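PDB 2ARK: flavodoxin from Aquifex aeolicus, which binds FMN and probably serves as a low-potential electron donor to a number of redox enzymes. Local coordinates for residues Y11-G16 against L39-E44. Numbering follows the deposited sequence.
Sequences YDTRTG and LKHVDE. With PO4 (phosphate ion), chain G.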
ATOM      1  N   TYR A  11     -20.926   4.289   5.270  1.00 26.28           N
ATOM      2  CA  TYR A  11     -20.504   4.325   3.835  1.00 24.89           C
ATOM      3  C   TYR A  11     -20.628   5.735   3.251  1.00 25.03           C
ATOM      4  O   TYR A  11     -21.459   6.532   3.686  1.00 23.33           O
ATOM      5  CB  TYR A  11     -21.306   3.319   2.975  1.00 23.94           C
ATOM      6  CG  TYR A  11     -22.755   3.702   2.920  1.00 23.81           C
ATOM      7  CD1 TYR A  11     -23.254   4.461   1.871  1.00 22.48           C
ATOM      8  CD2 TYR A  11     -23.613   3.392   3.972  1.00 22.04           C
ATOM      9  CE1 TYR A  11     -24.586   4.890   1.867  1.00 21.84           C
ATOM     10  CE2 TYR A  11     -24.932   3.788   3.962  1.00 22.58           C
ATOM     11  CZ  TYR A  11     -25.413   4.530   2.910  1.00 22.44           C
ATOM     12  OH  TYR A  11     -26.718   4.942   2.925  1.00 23.95           O
ATOM     13  N   ASP A  12     -19.767   6.032   2.278  1.00 25.89           N
ATOM     14  CA  ASP A  12     -19.969   7.121   1.353  1.00 26.56           C
ATOM     15  C   ASP A  12     -20.368   6.499   0.016  1.00 27.76           C
ATOM     16  O   ASP A  12     -20.202   5.289  -0.190  1.00 28.50           O
ATOM     17  CB  ASP A  12     -18.692   7.943   1.211  1.00 26.76           C
ATOM     18  CG  ASP A  12     -18.936   9.304   0.546  1.00 27.37           C
ATOM     19  OD1 ASP A  12     -20.091   9.622   0.229  1.00 28.32           O
ATOM     20  OD2 ASP A  12     -17.980  10.054   0.296  1.00 27.68           O
ATOM     21  N   THR A  13     -20.888   7.311  -0.897  1.00 28.68           N
ATOM     22  CA  THR A  13     -21.252   6.836  -2.236  1.00 29.99           C
ATOM     23  C   THR A  13     -21.315   8.006  -3.264  1.00 31.09           C
ATOM     24  O   THR A  13     -21.703   9.120  -2.929  1.00 30.62           O
ATOM     25  CB  THR A  13     -22.613   6.010  -2.172  1.00 30.66           C
ATOM     26  OG1 THR A  13     -22.874   5.403  -3.434  1.00 31.16           O
ATOM     27  CG2 THR A  13     -23.815   6.895  -1.761  1.00 28.25           C
ATOM     28  N   ARG A  14     -20.898   7.780  -4.503  1.00 32.63           N
ATOM     29  CA  ARG A  14     -21.254   8.743  -5.559  1.00 34.38           C
ATOM     30  C   ARG A  14     -22.551   8.468  -6.294  1.00 32.49           C
ATOM     31  O   ARG A  14     -23.328   9.398  -6.490  1.00 32.98           O
ATOM     32  CB  ARG A  14     -20.133   9.102  -6.555  1.00 34.76           C
ATOM     33  CG  ARG A  14     -18.997   8.107  -6.783  1.00 38.13           C
ATOM     34  CD  ARG A  14     -18.400   8.307  -8.239  1.00 39.41           C
ATOM     35  NE  ARG A  14     -17.347   9.327  -8.484  1.00 44.00           N
ATOM     36  CZ  ARG A  14     -16.923  10.280  -7.643  1.00 46.65           C
ATOM     37  NH1 ARG A  14     -17.446  10.414  -6.413  1.00 47.58           N
ATOM     38  NH2 ARG A  14     -15.945  11.108  -8.038  1.00 45.20           N
ATOM     39  N   THR A  15     -22.798   7.211  -6.664  1.00 31.34           N
ATOM     40  CA  THR A  15     -23.968   6.842  -7.487  1.00 30.39           C
ATOM     41  C   THR A  15     -24.971   5.930  -6.816  1.00 29.23           C
ATOM     42  O   THR A  15     -26.058   5.705  -7.359  1.00 29.20           O
ATOM     43  CB  THR A  15     -23.573   6.131  -8.792  1.00 30.43           C
ATOM     44  OG1 THR A  15     -22.790   4.960  -8.476  1.00 31.78           O
ATOM     45  CG2 THR A  15     -22.804   7.072  -9.679  1.00 30.70           C
ATOM     46  N   GLY A  16     -24.600   5.366  -5.674  1.00 27.65           N
ATOM     47  CA  GLY A  16     -25.457   4.423  -4.994  1.00 25.81           C
ATOM     48  C   GLY A  16     -24.883   3.026  -4.903  1.00 25.34           C
ATOM     49  O   GLY A  16     -25.380   2.207  -4.144  1.00 25.67           O
ATOM     50  N   LEU A  39     -26.765   1.132  10.266  1.00 26.60           N
ATOM     51  CA  LEU A  39     -26.347   1.482   8.882  1.00 25.66           C
ATOM     52  C   LEU A  39     -26.451   2.998   8.659  1.00 26.48           C
ATOM     53  O   LEU A  39     -27.548   3.580   8.754  1.00 25.94           O
ATOM     54  CB  LEU A  39     -27.207   0.721   7.877  1.00 25.03           C
ATOM     55  CG  LEU A  39     -27.087   0.950   6.369  1.00 25.76           C
ATOM     56  CD1 LEU A  39     -25.650   0.673   5.815  1.00 22.14           C
ATOM     57  CD2 LEU A  39     -28.143   0.119   5.629  1.00 23.77           C
ATOM     58  N   LYS A  40     -25.320   3.659   8.408  1.00 27.32           N
ATOM     59  CA  LYS A  40     -25.346   5.132   8.190  1.00 28.76           C
ATOM     60  C   LYS A  40     -24.566   5.584   6.966  1.00 28.77           C
ATOM     61  O   LYS A  40     -23.516   5.063   6.697  1.00 29.73           O
ATOM     62  CB  LYS A  40     -24.801   5.893   9.407  1.00 29.40           C
ATOM     63  CG  LYS A  40     -25.315   5.425  10.772  1.00 30.88           C
ATOM     64  CD  LYS A  40     -26.434   6.264  11.335  1.00 31.01           C
ATOM     65  CE  LYS A  40     -26.936   5.623  12.666  1.00 33.89           C
ATOM     66  NZ  LYS A  40     -27.738   6.512  13.643  1.00 32.94           N
ATOM     67  N   HIS A  41     -25.091   6.551   6.224  1.00 29.12           N
ATOM     68  CA  HIS A  41     -24.283   7.327   5.285  1.00 29.35           C
ATOM     69  C   HIS A  41     -23.321   8.231   6.127  1.00 29.75           C
ATOM     70  O   HIS A  41     -23.664   8.651   7.242  1.00 28.90           O
ATOM     71  CB  HIS A  41     -25.202   8.136   4.344  1.00 28.62           C
ATOM     72  CG  HIS A  41     -24.470   9.002   3.366  1.00 29.94           C
ATOM     73  ND1 HIS A  41     -23.902   8.512   2.210  1.00 33.51           N
ATOM     74  CD2 HIS A  41     -24.215  10.332   3.368  1.00 32.51           C
ATOM     75  CE1 HIS A  41     -23.310   9.497   1.554  1.00 32.98           C
ATOM     76  NE2 HIS A  41     -23.481  10.612   2.238  1.00 33.66           N
ATOM     77  N   VAL A  42     -22.125   8.501   5.607  1.00 29.67           N
ATOM     78  CA  VAL A  42     -21.166   9.378   6.284  1.00 30.54           C
ATOM     79  C   VAL A  42     -21.735  10.742   6.786  1.00 31.77           C
ATOM     80  O   VAL A  42     -21.366  11.183   7.882  1.00 31.55           O
ATOM     81  CB  VAL A  42     -19.861   9.582   5.455  1.00 29.66           C
ATOM     82  CG1 VAL A  42     -20.120  10.317   4.176  1.00 29.45           C
ATOM     83  CG2 VAL A  42     -18.844  10.328   6.252  1.00 29.85           C
ATOM     84  N   ASP A  43     -22.616  11.389   6.004  1.00 32.60           N
ATOM     85  CA  ASP A  43     -23.226  12.677   6.386  1.00 33.88           C
ATOM     86  C   ASP A  43     -24.201  12.517   7.553  1.00 34.22           C
ATOM     87  O   ASP A  43     -24.521  13.494   8.227  1.00 34.57           O
ATOM     88  CB  ASP A  43     -24.072  13.274   5.259  1.00 34.90           C
ATOM     89  CG  ASP A  43     -23.287  13.631   4.010  1.00 37.11           C
ATOM     90  OD1 ASP A  43     -22.080  13.986   4.080  1.00 39.47           O
ATOM     91  OD2 ASP A  43     -23.938  13.565   2.939  1.00 40.65           O
ATOM     92  N   GLU A  44     -24.696  11.299   7.749  1.00 33.94           N
ATOM     93  CA  GLU A  44     -25.622  10.939   8.814  1.00 34.75           C
ATOM     94  C   GLU A  44     -24.878  10.594  10.107  1.00 33.78           C
ATOM     95  O   GLU A  44     -25.390  10.815  11.186  1.00 34.80           O
ATOM     96  CB  GLU A  44     -26.346   9.673   8.354  1.00 34.98           C
ATOM     97  CG  GLU A  44     -27.840   9.598   8.482  1.00 36.95           C
ATOM     98  CD  GLU A  44     -28.382   8.157   8.175  1.00 38.04           C
ATOM     99  OE1 GLU A  44     -27.822   7.434   7.278  1.00 37.07           O
ATOM    100  OE2 GLU A  44     -29.394   7.771   8.839  1.00 41.62           O
TER
HETATM  101  P   PO4 G 501     -20.767   4.576  -5.461  0.60 18.17           P
HETATM  102  O1  PO4 G 501     -19.706   3.861  -6.263  0.60 23.64           O
HETATM  103  O2  PO4 G 501     -20.651   6.028  -5.695  0.60 24.83           O
HETATM  104  O3  PO4 G 501     -22.134   4.232  -5.929  0.60 25.54           O
HETATM  105  O4  PO4 G 501     -20.614   4.343  -4.013  0.60 23.55           O
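The carbonyl oxygen of Tyr11 draws two partners from segment 39-44: Val42 N donates a hydrogen bond to Tyr11 O at 2.8 Å, and His41 CA adds a CA-H...O contact. With Tyr11 N bonded to Lys40 O at 3.1 Å, the two backbone bonds of Tyr11 straddle His41, the register of a parallel bridge at the carboxyl ends of strands 5-11 and 35-41. The two side chains of the bridge share a face of the sheet. Tyr11 CG sits between the backbone N and the carbonyl carbon (chi1 65°), and the phenol ring reaches across toward strand 35-41. His41 CA lies over one ring face, 4.0 Å from the centroid, a CH-pi contact. The imidazole points its edge at the same ring in an offset edge-to-face pair, planes 72° apart, with His41 ND1 3.7 Å from Tyr11 CE1. Leu39 CD1 packs obliquely against Tyr11 CE2 at 3.7 Å; Lys19 and Ala22 of helix 17-30 also touch the tyrosine. An alanine in place of Tyr11 would probably leave His41 CA, the imidazole edge and Leu39 CD1 without their aromatic partner and open a gap between His41, Leu39 and helix 17-30. Beyond the bridge, Asp12 OD1 accepts from Thr13 N at 2.7 Å, while Asp12 OD2 bonds Ser68 OG. In the flavodoxin-like fold, the loop after this first strand receives the FMN phosphate; here Thr15 N, Thr15 OG1 and Thr18 OG1 hydrogen-bond a phosphate ion, probably from the crystallisation liquor, whose modelled position, too close to the loop, is doubtful. Backbone bonding and aromatic packing thus fix the root of the loop, while its anion-binding groups lie farther on, clear of the neighbouring strand.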